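Local coordinates for protein inorganic pyrophosphatase (PDB 1YGZ) that probably hydrolyses inorganic pyrophosphate to two phosphate ions with the help of magnesium, working as a homohexamer, at residues D11-C16 and K85-G90. Residues are numbered along the deposited sequence; the frame is centred on the assembly and turned at random.
Sequences DADSLC and KARLVG
Leu15 and Leu88 meet on one face of an antiparallel pair of strands, their branched ends crossing at a slant with CD2 of Leu15 3.7 Å from CD2 of Leu88. Leu15 reaches there because its CG lies anti to the backbone N (chi1 -171°). Ala86, on the same face as Leu15, adds only a methyl group, which suits a place against Ala106 of the next strand. Beneath them the backbones pair: Leu15 and Ala86 form an antiparallel hydrogen-bonded pair. Ser14 and Leu15 both face Ala86, a classic beta bulge directly after the type I turn from Asp11 to Ser14. In that turn Asp11 OD2 accepts from Asp13 N, an Asx turn suited to a short carboxylate, while Ala12 O receives Leu88 N at 2.7 Å. Asp13 lies across the aliphatic base of Arg87, its OD1 3.7 Å from Arg87 CB, but their charged groups do not meet: Asp13 OD1 forms a salt bridge with Lys157 NZ, and Arg87 NH2 donates to Val119 O. Lys85 CD and CE pass Ser14 OG, both 3.8 Å away. The contact joins strands of a curled sheet, consistent with the family I pyrophosphatase barrel, Leu88 lying about 11 Å, side chain to side chain, from predicted magnesium ligand Asp69. Strand 83-96 lies between strands 14-21 and 103-108, while helix 157-169 packs Leu164 onto Leu88 and Lys157 onto Ala12.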
ATOM      1  N   ASP A  11     -30.905 -17.321  22.820  1.00 35.36           N
ATOM      2  CA  ASP A  11     -31.489 -16.205  23.540  1.00 31.51           C
ATOM      3  C   ASP A  11     -30.347 -15.222  23.735  1.00 25.24           C
ATOM      4  O   ASP A  11     -29.277 -15.600  24.212  1.00 28.60           O
ATOM      5  CB  ASP A  11     -31.999 -16.650  24.902  1.00 42.16           C
ATOM      6  CG  ASP A  11     -32.186 -15.486  25.853  1.00 48.13           C
ATOM      7  OD1 ASP A  11     -31.992 -15.684  27.066  1.00 50.21           O
ATOM      8  OD2 ASP A  11     -32.530 -14.375  25.393  1.00 55.07           O
ATOM      9  N   ALA A  12     -30.563 -13.969  23.363  1.00 11.98           N
ATOM     10  CA  ALA A  12     -29.522 -12.960  23.513  1.00 13.05           C
ATOM     11  C   ALA A  12     -28.853 -13.003  24.882  1.00 11.70           C
ATOM     12  O   ALA A  12     -27.647 -12.818  24.992  1.00 17.41           O
ATOM     13  CB  ALA A  12     -30.107 -11.561  23.275  1.00 17.28           C
ATOM     14  N   ASP A  13     -29.642 -13.243  25.925  1.00  8.08           N
ATOM     15  CA  ASP A  13     -29.117 -13.270  27.282  1.00  5.23           C
ATOM     16  C   ASP A  13     -28.840 -14.675  27.785  1.00  9.27           C
ATOM     17  O   ASP A  13     -28.644 -14.901  28.979  1.00  8.17           O
ATOM     18  CB  ASP A  13     -30.083 -12.539  28.212  1.00  8.33           C
ATOM     19  CG  ASP A  13     -30.280 -11.090  27.807  1.00  1.59           C
ATOM     20  OD1 ASP A  13     -29.255 -10.412  27.602  1.00  7.83           O
ATOM     21  OD2 ASP A  13     -31.436 -10.623  27.690  1.00  0.00           O
ATOM     22  N   SER A  14     -28.832 -15.616  26.852  1.00  9.42           N
ATOM     23  CA  SER A  14     -28.553 -17.016  27.130  1.00 11.75           C
ATOM     24  C   SER A  14     -28.056 -17.544  25.796  1.00 13.60           C
ATOM     25  O   SER A  14     -28.731 -18.325  25.113  1.00 10.27           O
ATOM     26  CB  SER A  14     -29.816 -17.763  27.554  1.00 16.27           C
ATOM     27  OG  SER A  14     -29.517 -19.097  27.941  1.00 16.78           O
ATOM     28  N   LEU A  15     -26.866 -17.087  25.422  1.00  5.70           N
ATOM     29  CA  LEU A  15     -26.282 -17.479  24.161  1.00  9.00           C
ATOM     30  C   LEU A  15     -25.281 -18.624  24.325  1.00  5.77           C
ATOM     31  O   LEU A  15     -24.383 -18.551  25.169  1.00  0.09           O
ATOM     32  CB  LEU A  15     -25.629 -16.254  23.532  1.00  5.29           C
ATOM     33  CG  LEU A  15     -25.159 -16.434  22.100  1.00  6.11           C
ATOM     34  CD1 LEU A  15     -26.080 -17.398  21.350  1.00  8.29           C
ATOM     35  CD2 LEU A  15     -25.112 -15.069  21.454  1.00  2.39           C
ATOM     36  N   CYS A  16     -25.455 -19.684  23.532  1.00  3.00           N
ATOM     37  CA  CYS A  16     -24.570 -20.846  23.604  1.00  6.96           C
ATOM     38  C   CYS A  16     -23.351 -20.555  22.752  1.00 10.04           C
ATOM     39  O   CYS A  16     -23.458 -20.438  21.533  1.00 24.24           O
ATOM     40  CB  CYS A  16     -25.284 -22.097  23.077  1.00  7.77           C
ATOM     41  SG  CYS A  16     -24.888 -23.612  23.982  1.00 32.46           S
ATOM     42  N   LYS A  85     -22.388 -20.262  28.294  1.00 12.54           N
ATOM     43  CA  LYS A  85     -23.578 -19.465  28.035  1.00 14.38           C
ATOM     44  C   LYS A  85     -23.298 -17.996  28.309  1.00 23.01           C
ATOM     45  O   LYS A  85     -22.918 -17.613  29.419  1.00 22.16           O
ATOM     46  CB  LYS A  85     -24.737 -19.928  28.914  1.00 20.50           C
ATOM     47  CG  LYS A  85     -25.475 -21.142  28.370  1.00 33.83           C
ATOM     48  CD  LYS A  85     -26.764 -21.412  29.162  1.00 38.90           C
ATOM     49  CE  LYS A  85     -27.683 -22.396  28.433  1.00 33.32           C
ATOM     50  NZ  LYS A  85     -26.993 -23.693  28.153  1.00 46.14           N
ATOM     51  N   ALA A  86     -23.500 -17.171  27.290  1.00 24.72           N
ATOM     52  CA  ALA A  86     -23.251 -15.757  27.427  1.00 18.74           C
ATOM     53  C   ALA A  86     -24.477 -14.951  27.080  1.00 22.85           C
ATOM     54  O   ALA A  86     -25.534 -15.490  26.741  1.00 17.96           O
ATOM     55  CB  ALA A  86     -22.111 -15.355  26.534  1.00 28.75           C
ATOM     56  N   ARG A  87     -24.314 -13.641  27.166  1.00 14.42           N
ATOM     57  CA  ARG A  87     -25.384 -12.726  26.858  1.00  9.56           C
ATOM     58  C   ARG A  87     -24.801 -11.581  26.032  1.00 13.10           C
ATOM     59  O   ARG A  87     -23.736 -11.032  26.355  1.00  3.24           O
ATOM     60  CB  ARG A  87     -26.020 -12.207  28.150  1.00 11.82           C
ATOM     61  CG  ARG A  87     -25.061 -11.485  29.098  1.00 10.54           C
ATOM     62  CD  ARG A  87     -25.830 -10.862  30.249  1.00  2.52           C
ATOM     63  NE  ARG A  87     -25.265  -9.589  30.703  1.00  5.27           N
ATOM     64  CZ  ARG A  87     -24.373  -9.464  31.680  1.00  6.10           C
ATOM     65  NH1 ARG A  87     -23.937 -10.545  32.318  1.00  0.00           N
ATOM     66  NH2 ARG A  87     -23.922  -8.258  32.024  1.00  2.52           N
ATOM     67  N   LEU A  88     -25.501 -11.237  24.953  1.00  8.96           N
ATOM     68  CA  LEU A  88     -25.058 -10.172  24.074  1.00  9.75           C
ATOM     69  C   LEU A  88     -25.074  -8.820  24.761  1.00 12.70           C
ATOM     70  O   LEU A  88     -26.092  -8.390  25.307  1.00  9.57           O
ATOM     71  CB  LEU A  88     -25.921 -10.144  22.820  1.00  1.54           C
ATOM     72  CG  LEU A  88     -25.709 -11.385  21.963  1.00  0.00           C
ATOM     73  CD1 LEU A  88     -26.653 -11.339  20.772  1.00  2.41           C
ATOM     74  CD2 LEU A  88     -24.237 -11.476  21.513  1.00  0.00           C
ATOM     75  N   VAL A  89     -23.926  -8.155  24.730  1.00 20.28           N
ATOM     76  CA  VAL A  89     -23.775  -6.848  25.345  1.00 21.24           C
ATOM     77  C   VAL A  89     -23.403  -5.835  24.266  1.00 23.96           C
ATOM     78  O   VAL A  89     -23.354  -4.625  24.511  1.00 32.47           O
ATOM     79  CB  VAL A  89     -22.678  -6.898  26.411  1.00 18.02           C
ATOM     80  CG1 VAL A  89     -21.313  -6.978  25.732  1.00 23.32           C
ATOM     81  CG2 VAL A  89     -22.779  -5.700  27.328  1.00 17.95           C
ATOM     82  N   GLY A  90     -23.149  -6.345  23.066  1.00 24.98           N
ATOM     83  CA  GLY A  90     -22.788  -5.491  21.947  1.00 24.14           C
ATOM     84  C   GLY A  90     -22.177  -6.266  20.790  1.00 20.82           C
ATOM     85  O   GLY A  90     -22.409  -7.466  20.617  1.00 13.84           O
TER